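Local coordinates for protein eukaryotic translation initiation factor 5A-2 (Arabidopsis thaliana, PDB 3HKS) that promotes translation elongation and termination by binding between the ribosomal exit and peptidyl sites, rescuing ribosomes stalled at polyproline and similar motifs, at residues Ile70-Thr74 against Met149-Glu155; Gln99-Ile103 against Met134-Phe138; Asp139-Val145 against Lys161-Lys167. All coordinates share one frame; numbering follows the deposited sequence.

Contact 1: residues Ile70-Thr74 against Met149-Glu155; sequences IDIFT and MSSMGEE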
ATOM      1  N   ILE A  70      -6.825  -3.908  -8.528  1.00 20.19           N
ATOM      2  CA  ILE A  70      -6.643  -2.445  -8.575  1.00 19.92           C
ATOM      3  C   ILE A  70      -5.286  -2.028  -8.000  1.00 19.82           C
ATOM      4  O   ILE A  70      -4.981  -2.322  -6.839  1.00 19.02           O
ATOM      5  CB  ILE A  70      -7.805  -1.695  -7.835  1.00 20.02           C
ATOM      6  CG1 ILE A  70      -9.187  -2.125  -8.370  1.00 20.44           C
ATOM      7  CG2 ILE A  70      -7.611  -0.158  -7.884  1.00 19.37           C
ATOM      8  CD1 ILE A  70      -9.483  -1.744  -9.802  1.00 20.60           C
ATOM      9  N   ASP A  71      -4.473  -1.361  -8.818  1.00 20.04           N
ATOM     10  CA  ASP A  71      -3.171  -0.850  -8.377  1.00 20.99           C
ATOM     11  C   ASP A  71      -3.357  -0.033  -7.091  1.00 21.35           C
ATOM     12  O   ASP A  71      -4.139   0.926  -7.081  1.00 21.58           O
ATOM     13  CB  ASP A  71      -2.557   0.006  -9.479  1.00 20.87           C
ATOM     14  CG  ASP A  71      -1.143   0.435  -9.174  1.00 22.16           C
ATOM     15  OD1 ASP A  71      -0.866   0.909  -8.047  1.00 22.44           O
ATOM     16  OD2 ASP A  71      -0.297   0.320 -10.084  1.00 24.29           O
ATOM     17  N   ILE A  72      -2.665  -0.421  -6.013  1.00 21.33           N
ATOM     18  CA  ILE A  72      -2.910   0.182  -4.684  1.00 21.14           C
ATOM     19  C   ILE A  72      -2.420   1.632  -4.518  1.00 21.56           C
ATOM     20  O   ILE A  72      -2.814   2.314  -3.576  1.00 21.17           O
ATOM     21  CB  ILE A  72      -2.423  -0.717  -3.497  1.00 21.00           C
ATOM     22  CG1 ILE A  72      -0.899  -0.698  -3.355  1.00 19.76           C
ATOM     23  CG2 ILE A  72      -3.000  -2.150  -3.616  1.00 20.95           C
ATOM     24  CD1 ILE A  72      -0.378  -1.413  -2.084  1.00 17.45           C
ATOM     25  N   PHE A  73      -1.575   2.089  -5.441  1.00 22.34           N
ATOM     26  CA  PHE A  73      -1.077   3.463  -5.432  1.00 23.86           C
ATOM     27  C   PHE A  73      -1.711   4.330  -6.525  1.00 24.87           C
ATOM     28  O   PHE A  73      -1.982   5.506  -6.293  1.00 25.60           O
ATOM     29  CB  PHE A  73       0.451   3.498  -5.564  1.00 23.75           C
ATOM     30  CG  PHE A  73       1.174   2.835  -4.425  1.00 23.72           C
ATOM     31  CD1 PHE A  73       1.155   3.395  -3.150  1.00 23.37           C
ATOM     32  CD2 PHE A  73       1.867   1.646  -4.624  1.00 21.96           C
ATOM     33  CE1 PHE A  73       1.813   2.785  -2.099  1.00 23.13           C
ATOM     34  CE2 PHE A  73       2.535   1.030  -3.575  1.00 22.11           C
ATOM     35  CZ  PHE A  73       2.509   1.598  -2.313  1.00 22.96           C
ATOM     36  N   THR A  74      -1.950   3.755  -7.705  1.00 25.65           N
ATOM     37  CA  THR A  74      -2.430   4.527  -8.857  1.00 26.19           C
ATOM     38  C   THR A  74      -3.926   4.352  -9.111  1.00 27.05           C
ATOM     39  O   THR A  74      -4.529   5.128  -9.868  1.00 26.69           O
ATOM     40  CB  THR A  74      -1.646   4.221 -10.153  1.00 26.23           C
ATOM     41  OG1 THR A  74      -2.042   2.946 -10.671  1.00 26.01           O
ATOM     42  CG2 THR A  74      -0.134   4.237  -9.914  1.00 25.18           C
ATOM     43  N   MET A 149       1.408   3.606   3.796  1.00 18.80           N
ATOM     44  CA  MET A 149       1.205   2.338   3.092  1.00 19.12           C
ATOM     45  C   MET A 149       2.420   2.036   2.223  1.00 18.81           C
ATOM     46  O   MET A 149       2.849   2.873   1.442  1.00 18.78           O
ATOM     47  CB  MET A 149      -0.075   2.360   2.256  1.00 19.32           C
ATOM     48  CG  MET A 149      -0.530   0.946   1.791  1.00 20.85           C
ATOM     49  SD  MET A 149      -2.071   0.998   0.856  0.52 20.01           S
ATOM     50  CE  MET A 149      -1.593   1.919  -0.589  1.00 21.06           C
ATOM     51  N   SER A 150       2.991   0.851   2.389  1.00 18.93           N
ATOM     52  CA  SER A 150       4.193   0.486   1.640  1.00 19.23           C
ATOM     53  C   SER A 150       4.082  -0.880   0.961  1.00 19.05           C
ATOM     54  O   SER A 150       3.562  -1.839   1.531  1.00 19.21           O
ATOM     55  CB  SER A 150       5.427   0.533   2.540  1.00 18.99           C
ATOM     56  OG  SER A 150       5.340  -0.454   3.542  1.00 20.24           O
ATOM     57  N   SER A 151       4.577  -0.947  -0.269  1.00 19.44           N
ATOM     58  CA  SER A 151       4.613  -2.190  -1.032  1.00 19.88           C
ATOM     59  C   SER A 151       5.610  -2.032  -2.160  1.00 20.22           C
ATOM     60  O   SER A 151       5.590  -1.026  -2.868  1.00 19.86           O
ATOM     61  CB  SER A 151       3.227  -2.525  -1.598  1.00 19.65           C
ATOM     62  OG  SER A 151       3.151  -3.863  -2.043  1.00 19.21           O
ATOM     63  N   MET A 152       6.492  -3.024  -2.295  1.00 21.17           N
ATOM     64  CA  MET A 152       7.412  -3.137  -3.427  1.00 21.92           C
ATOM     65  C   MET A 152       8.339  -1.923  -3.593  1.00 22.62           C
ATOM     66  O   MET A 152       8.589  -1.458  -4.709  1.00 22.41           O
ATOM     67  CB  MET A 152       6.627  -3.456  -4.709  1.00 21.94           C
ATOM     68  CG  MET A 152       5.927  -4.828  -4.640  1.00 22.51           C
ATOM     69  SD  MET A 152       5.136  -5.322  -6.170  1.00 24.82           S
ATOM     70  CE  MET A 152       6.519  -5.881  -7.162  1.00 20.33           C
ATOM     71  N   GLY A 153       8.842  -1.422  -2.464  1.00 23.28           N
ATOM     72  CA  GLY A 153       9.743  -0.259  -2.446  1.00 24.69           C
ATOM     73  C   GLY A 153       9.083   1.099  -2.671  1.00 25.23           C
ATOM     74  O   GLY A 153       9.765   2.102  -2.923  1.00 25.93           O
ATOM     75  N   GLU A 154       7.758   1.129  -2.583  1.00 25.28           N
ATOM     76  CA  GLU A 154       6.980   2.322  -2.876  1.00 25.56           C
ATOM     77  C   GLU A 154       6.087   2.617  -1.683  1.00 24.87           C
ATOM     78  O   GLU A 154       5.540   1.712  -1.072  1.00 24.86           O
ATOM     79  CB  GLU A 154       6.157   2.111  -4.144  1.00 25.91           C
ATOM     80  CG  GLU A 154       5.449   3.362  -4.665  1.00 29.07           C
ATOM     81  CD  GLU A 154       5.000   3.228  -6.122  1.00 32.66           C
ATOM     82  OE1 GLU A 154       5.617   2.442  -6.884  1.00 32.87           O
ATOM     83  OE2 GLU A 154       4.032   3.924  -6.503  1.00 34.73           O
ATOM     84  N   GLU A 155       5.965   3.890  -1.340  1.00 24.55           N
ATOM     85  CA  GLU A 155       5.325   4.278  -0.088  1.00 23.85           C
ATOM     86  C   GLU A 155       4.447   5.490  -0.300  1.00 23.52           C
ATOM     87  O   GLU A 155       4.775   6.390  -1.081  1.00 23.69           O
ATOM     88  CB  GLU A 155       6.369   4.561   1.002  1.00 23.93           C
ATOM     89  CG  GLU A 155       7.237   3.357   1.347  1.00 24.38           C
ATOM     90  CD  GLU A 155       8.107   3.563   2.571  1.00 26.68           C
ATOM     91  OE1 GLU A 155       9.093   4.316   2.495  1.00 26.09           O
ATOM     92  OE2 GLU A 155       7.816   2.943   3.613  1.00 29.80           O
TER
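Ile72 and Phe73 of segment 70-74 meet Met149, Ser151 and Glu154 of a hairpin at a junction between two domains. Just ahead of them Asp71 sets the turn: its OD1 accepts from Phe73 N (2.9 Å), an Asx turn, and also from Thr74 N, which approaches from above the carboxylate plane. With CG1 held between its backbone N and carbonyl carbon (chi1 75°), Ile72 extends CD1 to a place where it touches both Met149 CE and Ser151 CB, each at 3.8 Å. The methionine chain bends at its last torsion, bringing CE to 3.3 Å from Ile72 O as well. Phe73 covers the most ground. Its CZ comes to 3.3 Å from Glu154 O, while Met149 O lies at the ring edge, in plane. Over one face stands Glu154 CG, a CH-pi contact 4.0 Å from the Phe73 ring centroid; the other face rests on Ile72 CG1. The Glu154 carboxylate lies only 17° from the plane of the ring, and its OE1 pairs with Arg45, whose NE also bridges to Asp71 OD2. Arg45 and Pro46 of strand 45-55 border the junction from the N-terminal sheet, Pro46 touching Ser151, while Val93 of strand 87-103 touches Ile72 and the hairpin of strands 142-151 and 154-163 offers Phe73 the strand ends that flank its type I' turn.

Contact 2: residues Gln99-Ile103 against Met134-Phe138; sequences QLIDI and MRLGF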
ATOM      1  N   GLN A  99       4.865   9.014  14.389  1.00 16.42           N
ATOM      2  CA  GLN A  99       4.708  10.381  14.863  1.00 15.69           C
ATOM      3  C   GLN A  99       5.524  11.331  13.970  1.00 14.65           C
ATOM      4  O   GLN A  99       6.666  11.036  13.613  1.00 14.08           O
ATOM      5  CB  GLN A  99       5.145  10.498  16.331  1.00 16.20           C
ATOM      6  CG  GLN A  99       4.363   9.577  17.264  1.00 19.82           C
ATOM      7  CD  GLN A  99       5.016   9.415  18.627  1.00 26.77           C
ATOM      8  OE1 GLN A  99       5.193  10.390  19.363  1.00 29.93           O
ATOM      9  NE2 GLN A  99       5.373   8.175  18.974  1.00 28.98           N
ATOM     10  N   LEU A 100       4.915  12.457  13.610  1.00 13.15           N
ATOM     11  CA  LEU A 100       5.555  13.476  12.795  1.00 12.74           C
ATOM     12  C   LEU A 100       6.447  14.380  13.660  1.00 12.55           C
ATOM     13  O   LEU A 100       5.981  14.988  14.619  1.00 11.65           O
ATOM     14  CB  LEU A 100       4.487  14.305  12.064  1.00 12.48           C
ATOM     15  CG  LEU A 100       4.955  15.473  11.191  1.00 12.85           C
ATOM     16  CD1 LEU A 100       5.656  14.949   9.941  1.00 10.20           C
ATOM     17  CD2 LEU A 100       3.785  16.419  10.833  1.00 10.91           C
ATOM     18  N   ILE A 101       7.729  14.458  13.311  1.00 11.86           N
ATOM     19  CA  ILE A 101       8.687  15.263  14.065  1.00 11.38           C
ATOM     20  C   ILE A 101       9.341  16.385  13.237  1.00 11.57           C
ATOM     21  O   ILE A 101      10.098  17.209  13.767  1.00 11.37           O
ATOM     22  CB  ILE A 101       9.746  14.369  14.805  1.00 11.63           C
ATOM     23  CG1 ILE A 101      10.467  13.420  13.833  1.00 11.19           C
ATOM     24  CG2 ILE A 101       9.075  13.583  15.956  1.00 12.06           C
ATOM     25  CD1 ILE A 101      11.601  12.619  14.473  1.00 12.52           C
ATOM     26  N   ASP A 102       9.040  16.432  11.940  1.00 11.81           N
ATOM     27  CA  ASP A 102       9.456  17.577  11.100  1.00 12.13           C
ATOM     28  C   ASP A 102       8.826  17.602   9.719  1.00 12.12           C
ATOM     29  O   ASP A 102       8.518  16.560   9.142  1.00 12.19           O
ATOM     30  CB  ASP A 102      10.988  17.674  10.958  1.00 12.02           C
ATOM     31  CG  ASP A 102      11.437  19.029  10.411  1.00 12.29           C
ATOM     32  OD1 ASP A 102      10.694  20.027  10.558  1.00 11.56           O
ATOM     33  OD2 ASP A 102      12.527  19.094   9.829  1.00 12.75           O
ATOM     34  N   ILE A 103       8.611  18.817   9.222  1.00 12.18           N
ATOM     35  CA  ILE A 103       8.355  19.058   7.817  1.00 11.93           C
ATOM     36  C   ILE A 103       9.406  20.074   7.385  1.00 12.75           C
ATOM     37  O   ILE A 103       9.426  21.216   7.878  1.00 12.69           O
ATOM     38  CB  ILE A 103       6.911  19.601   7.539  1.00 11.96           C
ATOM     39  CG1 ILE A 103       5.845  18.638   8.069  1.00 11.59           C
ATOM     40  CG2 ILE A 103       6.709  19.861   6.047  1.00 10.01           C
ATOM     41  CD1 ILE A 103       4.447  19.213   8.111  1.00 10.23           C
ATOM     42  N   MET A 134      -1.166  17.859   8.096  1.00 12.98           N
ATOM     43  CA  MET A 134       0.198  17.668   8.599  1.00 13.78           C
ATOM     44  C   MET A 134       0.866  18.993   8.939  1.00 13.53           C
ATOM     45  O   MET A 134       1.407  19.137  10.026  1.00 13.10           O
ATOM     46  CB  MET A 134       1.061  16.886   7.596  1.00 13.21           C
ATOM     47  CG  MET A 134       0.613  15.444   7.444  1.00 13.97           C
ATOM     48  SD  MET A 134       1.515  14.529   6.192  1.00 14.62           S
ATOM     49  CE  MET A 134       3.152  14.520   6.891  1.00 13.10           C
ATOM     50  N   ARG A 135       0.812  19.943   7.998  1.00 13.78           N
ATOM     51  CA  ARG A 135       1.439  21.245   8.150  1.00 14.64           C
ATOM     52  C   ARG A 135       0.816  22.051   9.279  1.00 14.89           C
ATOM     53  O   ARG A 135       1.539  22.655  10.072  1.00 15.47           O
ATOM     54  CB  ARG A 135       1.398  22.049   6.842  1.00 14.42           C
ATOM     55  CG  ARG A 135       2.271  21.510   5.701  1.00 16.88           C
ATOM     56  CD  ARG A 135       2.336  22.508   4.533  1.00 17.85           C
ATOM     57  NE  ARG A 135       3.044  23.720   4.963  1.00 26.73           N
ATOM     58  CZ  ARG A 135       2.746  24.969   4.593  1.00 28.91           C
ATOM     59  NH1 ARG A 135       1.728  25.219   3.772  1.00 29.99           N
ATOM     60  NH2 ARG A 135       3.472  25.980   5.057  1.00 30.50           N
ATOM     61  N   LEU A 136      -0.516  22.066   9.336  1.00 14.82           N
ATOM     62  CA  LEU A 136      -1.240  22.771  10.395  1.00 15.05           C
ATOM     63  C   LEU A 136      -0.974  22.158  11.764  1.00 14.84           C
ATOM     64  O   LEU A 136      -0.683  22.877  12.699  1.00 15.09           O
ATOM     65  CB  LEU A 136      -2.746  22.783  10.130  1.00 14.94           C
ATOM     66  CG  LEU A 136      -3.653  23.483  11.150  1.00 15.54           C
ATOM     67  CD1 LEU A 136      -3.395  24.989  11.175  1.00 16.11           C
ATOM     68  CD2 LEU A 136      -5.125  23.204  10.822  1.00 16.49           C
ATOM     69  N   GLY A 137      -1.096  20.836  11.873  1.00 14.70           N
ATOM     70  CA  GLY A 137      -0.829  20.129  13.124  1.00 15.12           C
ATOM     71  C   GLY A 137       0.586  20.355  13.634  1.00 15.37           C
ATOM     72  O   GLY A 137       0.792  20.549  14.820  1.00 15.80           O
ATOM     73  N   PHE A 138       1.556  20.350  12.722  1.00 15.36           N
ATOM     74  CA  PHE A 138       2.949  20.621  13.057  1.00 15.63           C
ATOM     75  C   PHE A 138       3.182  22.055  13.529  1.00 16.26           C
ATOM     76  O   PHE A 138       3.911  22.265  14.501  1.00 15.89           O
ATOM     77  CB  PHE A 138       3.887  20.296  11.875  1.00 14.69           C
ATOM     78  CG  PHE A 138       5.346  20.343  12.235  1.00 13.89           C
ATOM     79  CD1 PHE A 138       5.892  19.396  13.104  1.00 13.64           C
ATOM     80  CD2 PHE A 138       6.183  21.322  11.705  1.00 13.77           C
ATOM     81  CE1 PHE A 138       7.237  19.441  13.445  1.00 12.24           C
ATOM     82  CE2 PHE A 138       7.539  21.363  12.026  1.00 12.01           C
ATOM     83  CZ  PHE A 138       8.059  20.437  12.905  1.00 13.69           C
TER
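The helix of an OB fold meets the first strand of its barrel here, with Leu100 and Ile103 of strand 87-103 set against Met134 and Phe138 of helix 128-139. The two short segments cross at 107°, close to perpendicular, with axes 9.2 Å apart, and no hydrogen bond passes between them: the contact is made by van der Waals packing, with apolar side chains at its centre. Leu100 forks between two turns of the helix. Its CD1 meets Met134 CE at 4.0 Å, and its CD2 lies the same distance from Phe138 CB. Ile103 sends CG1 to the side away from its carbonyl carbon, beside the backbone N, and CD1 then settles on the helix backbone itself, 3.6 Å from Arg135 CA and equally near Met134 O. Phe138 lays its ring over the strand backbone: its CG stands opposite the backbone N (chi1 -171°), and one face lies over Ile103 N, 3.9 Å from the ring plane and offset toward the rim. Along the same ring CE1 reaches Ile101 O at 3.6 Å. Asp102 OD1 comes to 3.6 Å from Phe138 CZ, its carboxylate turned 46° from the ring plane. A classic beta bulge interrupts the strand at this point, Ile101 and Asp102 sharing Ser110 as their partner on strand 109-112. Met134 goes inward, touching Val109, Val146 and Ile157 of other barrel strands. A helix placed between the third and fourth strands, closing one end of a five-stranded barrel, is the hallmark of the OB fold.

Contact 3: residues Asp139-Val145 against Lys161-Lys167; sequences DEGKDIV and KEVGGGK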
ATOM      1  N   ASP A 139       2.589  23.031  12.830  1.00 16.76           N
ATOM      2  CA  ASP A 139       2.685  24.441  13.231  1.00 17.81           C
ATOM      3  C   ASP A 139       2.036  24.677  14.599  1.00 17.62           C
ATOM      4  O   ASP A 139       2.513  25.508  15.391  1.00 17.46           O
ATOM      5  CB  ASP A 139       2.059  25.366  12.172  1.00 18.22           C
ATOM      6  CG  ASP A 139       2.903  25.474  10.892  1.00 21.83           C
ATOM      7  OD1 ASP A 139       4.081  25.004  10.874  1.00 22.44           O
ATOM      8  OD2 ASP A 139       2.379  26.037   9.891  1.00 23.74           O
ATOM      9  N   GLU A 140       0.972  23.919  14.870  1.00 17.50           N
ATOM     10  CA  GLU A 140       0.199  24.017  16.106  1.00 17.95           C
ATOM     11  C   GLU A 140       0.837  23.267  17.294  1.00 17.61           C
ATOM     12  O   GLU A 140       0.331  23.344  18.416  1.00 16.87           O
ATOM     13  CB  GLU A 140      -1.235  23.495  15.892  1.00 17.90           C
ATOM     14  CG  GLU A 140      -2.130  24.306  14.946  1.00 21.30           C
ATOM     15  CD  GLU A 140      -3.593  23.774  14.884  1.00 27.73           C
ATOM     16  OE1 GLU A 140      -4.531  24.599  15.007  1.00 29.87           O
ATOM     17  OE2 GLU A 140      -3.818  22.546  14.731  1.00 27.40           O
ATOM     18  N   GLY A 141       1.927  22.534  17.047  1.00 17.53           N
ATOM     19  CA  GLY A 141       2.599  21.769  18.105  1.00 17.47           C
ATOM     20  C   GLY A 141       1.807  20.556  18.561  1.00 17.69           C
ATOM     21  O   GLY A 141       1.977  20.063  19.680  1.00 17.78           O
ATOM     22  N   LYS A 142       0.949  20.061  17.680  1.00 17.26           N
ATOM     23  CA  LYS A 142       0.140  18.897  17.989  1.00 17.22           C
ATOM     24  C   LYS A 142       0.889  17.600  17.763  1.00 16.70           C
ATOM     25  O   LYS A 142       1.848  17.553  16.997  1.00 15.86           O
ATOM     26  CB  LYS A 142      -1.153  18.919  17.168  1.00 17.72           C
ATOM     27  CG  LYS A 142      -1.960  20.177  17.420  1.00 19.16           C
ATOM     28  CD  LYS A 142      -3.407  19.872  17.643  1.00 23.33           C
ATOM     29  CE  LYS A 142      -4.176  21.122  18.037  1.00 24.72           C
ATOM     30  NZ  LYS A 142      -5.462  21.145  17.291  1.00 27.71           N
ATOM     31  N   ASP A 143       0.453  16.558  18.467  0.52 16.65           N
ATOM     32  CA  ASP A 143       0.946  15.208  18.253  0.52 16.42           C
ATOM     33  C   ASP A 143       0.243  14.654  17.019  0.52 16.30           C
ATOM     34  O   ASP A 143      -0.950  14.337  17.058  0.52 16.32           O
ATOM     35  CB  ASP A 143       0.668  14.331  19.482  0.52 16.33           C
ATOM     36  CG  ASP A 143       1.454  14.773  20.710  0.52 16.37           C
ATOM     37  OD1 ASP A 143       2.562  15.321  20.547  0.52 15.18           O
ATOM     38  OD2 ASP A 143       0.962  14.563  21.844  0.52 17.26           O
ATOM     39  N   ILE A 144       0.980  14.582  15.915  1.00 16.35           N
ATOM     40  CA  ILE A 144       0.421  14.134  14.641  1.00 15.69           C
ATOM     41  C   ILE A 144       0.953  12.755  14.308  1.00 15.76           C
ATOM     42  O   ILE A 144       2.162  12.520  14.346  1.00 15.62           O
ATOM     43  CB  ILE A 144       0.710  15.147  13.489  1.00 15.90           C
ATOM     44  CG1 ILE A 144       0.070  16.528  13.759  1.00 15.30           C
ATOM     45  CG2 ILE A 144       0.291  14.587  12.120  1.00 15.36           C
ATOM     46  CD1 ILE A 144      -1.490  16.582  13.643  1.00 15.78           C
ATOM     47  N   VAL A 145       0.031  11.843  14.009  1.00 16.30           N
ATOM     48  CA  VAL A 145       0.350  10.468  13.619  1.00 16.73           C
ATOM     49  C   VAL A 145       0.044  10.295  12.137  1.00 17.41           C
ATOM     50  O   VAL A 145      -1.045  10.619  11.674  1.00 17.72           O
ATOM     51  CB  VAL A 145      -0.414   9.411  14.483  1.00 16.83           C
ATOM     52  CG1 VAL A 145      -0.063   7.988  14.052  1.00 16.65           C
ATOM     53  CG2 VAL A 145      -0.073   9.584  15.947  1.00 15.74           C
ATOM     54  N   LYS A 161      -3.803  11.867  11.526  1.00 24.40           N
ATOM     55  CA  LYS A 161      -4.640  12.216  12.682  1.00 25.85           C
ATOM     56  C   LYS A 161      -3.835  12.936  13.760  1.00 26.46           C
ATOM     57  O   LYS A 161      -2.628  12.723  13.891  1.00 26.28           O
ATOM     58  CB  LYS A 161      -5.305  10.973  13.279  1.00 25.62           C
ATOM     59  CG  LYS A 161      -4.319   9.952  13.827  1.00 28.04           C
ATOM     60  CD  LYS A 161      -5.010   8.726  14.431  1.00 32.40           C
ATOM     61  CE  LYS A 161      -3.999   7.593  14.637  1.00 34.58           C
ATOM     62  NZ  LYS A 161      -4.435   6.600  15.669  1.00 36.70           N
ATOM     63  N   GLU A 162      -4.505  13.788  14.531  1.00 27.53           N
ATOM     64  CA  GLU A 162      -3.898  14.337  15.743  1.00 28.76           C
ATOM     65  C   GLU A 162      -4.323  13.558  16.975  1.00 28.82           C
ATOM     66  O   GLU A 162      -5.475  13.139  17.089  1.00 29.14           O
ATOM     67  CB  GLU A 162      -4.170  15.832  15.897  1.00 28.90           C
ATOM     68  CG  GLU A 162      -5.618  16.230  15.926  1.00 31.99           C
ATOM     69  CD  GLU A 162      -5.823  17.511  16.702  1.00 34.56           C
ATOM     70  OE1 GLU A 162      -5.776  17.456  17.952  1.00 36.05           O
ATOM     71  OE2 GLU A 162      -6.018  18.564  16.057  1.00 34.96           O
ATOM     72  N   VAL A 163      -3.385  13.330  17.888  1.00 29.15           N
ATOM     73  CA  VAL A 163      -3.686  12.526  19.072  1.00 29.34           C
ATOM     74  C   VAL A 163      -3.482  13.276  20.397  1.00 29.74           C
ATOM     75  O   VAL A 163      -3.596  12.681  21.474  1.00 30.31           O
ATOM     76  CB  VAL A 163      -2.945  11.143  19.076  1.00 29.29           C
ATOM     77  CG1 VAL A 163      -3.407  10.263  17.907  1.00 29.03           C
ATOM     78  CG2 VAL A 163      -1.440  11.313  19.067  1.00 28.66           C
ATOM     79  N   GLY A 164      -3.187  14.573  20.315  1.00 29.63           N
ATOM     80  CA  GLY A 164      -3.037  15.406  21.516  1.00 29.54           C
ATOM     81  C   GLY A 164      -2.125  16.604  21.318  1.00 29.30           C
ATOM     82  O   GLY A 164      -1.832  16.992  20.181  1.00 29.11           O
ATOM     83  N   GLY A 165      -1.672  17.181  22.432  1.00 28.87           N
ATOM     84  CA  GLY A 165      -0.747  18.313  22.404  1.00 28.42           C
ATOM     85  C   GLY A 165      -1.360  19.627  21.948  1.00 27.87           C
ATOM     86  O   GLY A 165      -2.580  19.793  21.951  1.00 28.09           O
ATOM     87  N   GLY A 166      -0.499  20.561  21.555  1.00 27.44           N
ATOM     88  CA  GLY A 166      -0.917  21.902  21.149  1.00 26.70           C
ATOM     89  C   GLY A 166      -0.088  22.962  21.850  1.00 26.51           C
ATOM     90  O   GLY A 166       0.672  22.650  22.764  1.00 27.09           O
ATOM     91  N   LYS A 167      -0.237  24.215  21.426  1.00 25.67           N
ATOM     92  CA  LYS A 167       0.523  25.336  21.982  1.00 24.69           C
ATOM     93  C   LYS A 167      -0.378  26.290  22.782  1.00 24.91           C
ATOM     94  O   LYS A 167      -1.587  26.338  22.536  1.00 25.34           O
ATOM     95  CB  LYS A 167       1.248  26.084  20.863  1.00 23.70           C
ATOM     96  CG  LYS A 167       2.311  25.230  20.196  1.00 21.87           C
ATOM     97  CD  LYS A 167       2.990  25.929  19.064  1.00 18.24           C
ATOM     98  CE  LYS A 167       4.014  24.998  18.417  1.00 15.72           C
ATOM     99  NZ  LYS A 167       4.850  25.783  17.490  1.00 13.71           N
TER
HETATM  100  O   HOH W   1      -5.122  20.728  13.505  1.00 28.73           O
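Lys142 makes the main polar side-chain link between segments 139-145 and 161-167 and can be traced atom by atom. CB starts out 3.6 Å from Gly164 O. Bends at the second and last side-chain torsions carry the chain toward Glu162: CD lies close to both carboxylate oxygens, CE is 3.7 Å from Glu162 OE2, and NZ ends 2.9 Å from that oxygen. This salt bridge uses the syn side of the carboxylate, 19° out of its plane. NZ also has a weak bond to Glu140 OE2, and a water donates to that same Glu140 oxygen and, weakly, to Glu162 OE2; the ammonium probably offsets the repulsion between the two acids. On the same face of the sheet as Glu162, Ile144 CD1 packs on Glu162 CB at 3.6 Å. The backbones pair as antiparallel strands: Val145 N bonds to Lys161 O (2.8 Å) and Lys161 N returns to Val145 O, while Val163 N gives to Asp143 O. On the opposite face, Val145 CB meets Lys161 CG at 4.0 Å as the two chains run together. Gly164, Gly165 and Gly166 follow, the chain turning a corner at Gly164, and Lys167, extended, reaches back with NZ 3.2 Å from Asp139 O. Gly141 ends helix 128-139 in a Schellman motif, turning the chain into strand 142-151; that strand lies between strand 154-163 and strand 87-103, where Ile144 packs against Leu100.

In the fold
Contacts 2 and 3 are neighbours in the OB domain, their centres 8 Å apart. Leu100 N and Ile144 O, 2.9 Å apart, probably form a hydrogen bond between strands 87-103 and 142-151, and Gly137 O and Lys142 N (2.9 Å) probably form another across the helix end. Contact 1 lies at the far end of the same hairpin, its centre 23 Å from that of contact 2 and 27 Å from that of contact 3, and joins the OB domain to the N-terminal SH3-like domain. That domain includes Lys59, between strands 45-55 and 64-71, probably the residue converted to hypusine, as in relatives, and unmodified here. Strand 142-151 runs from contact 3 to the junction, and strand 154-163 returns toward the C-terminus.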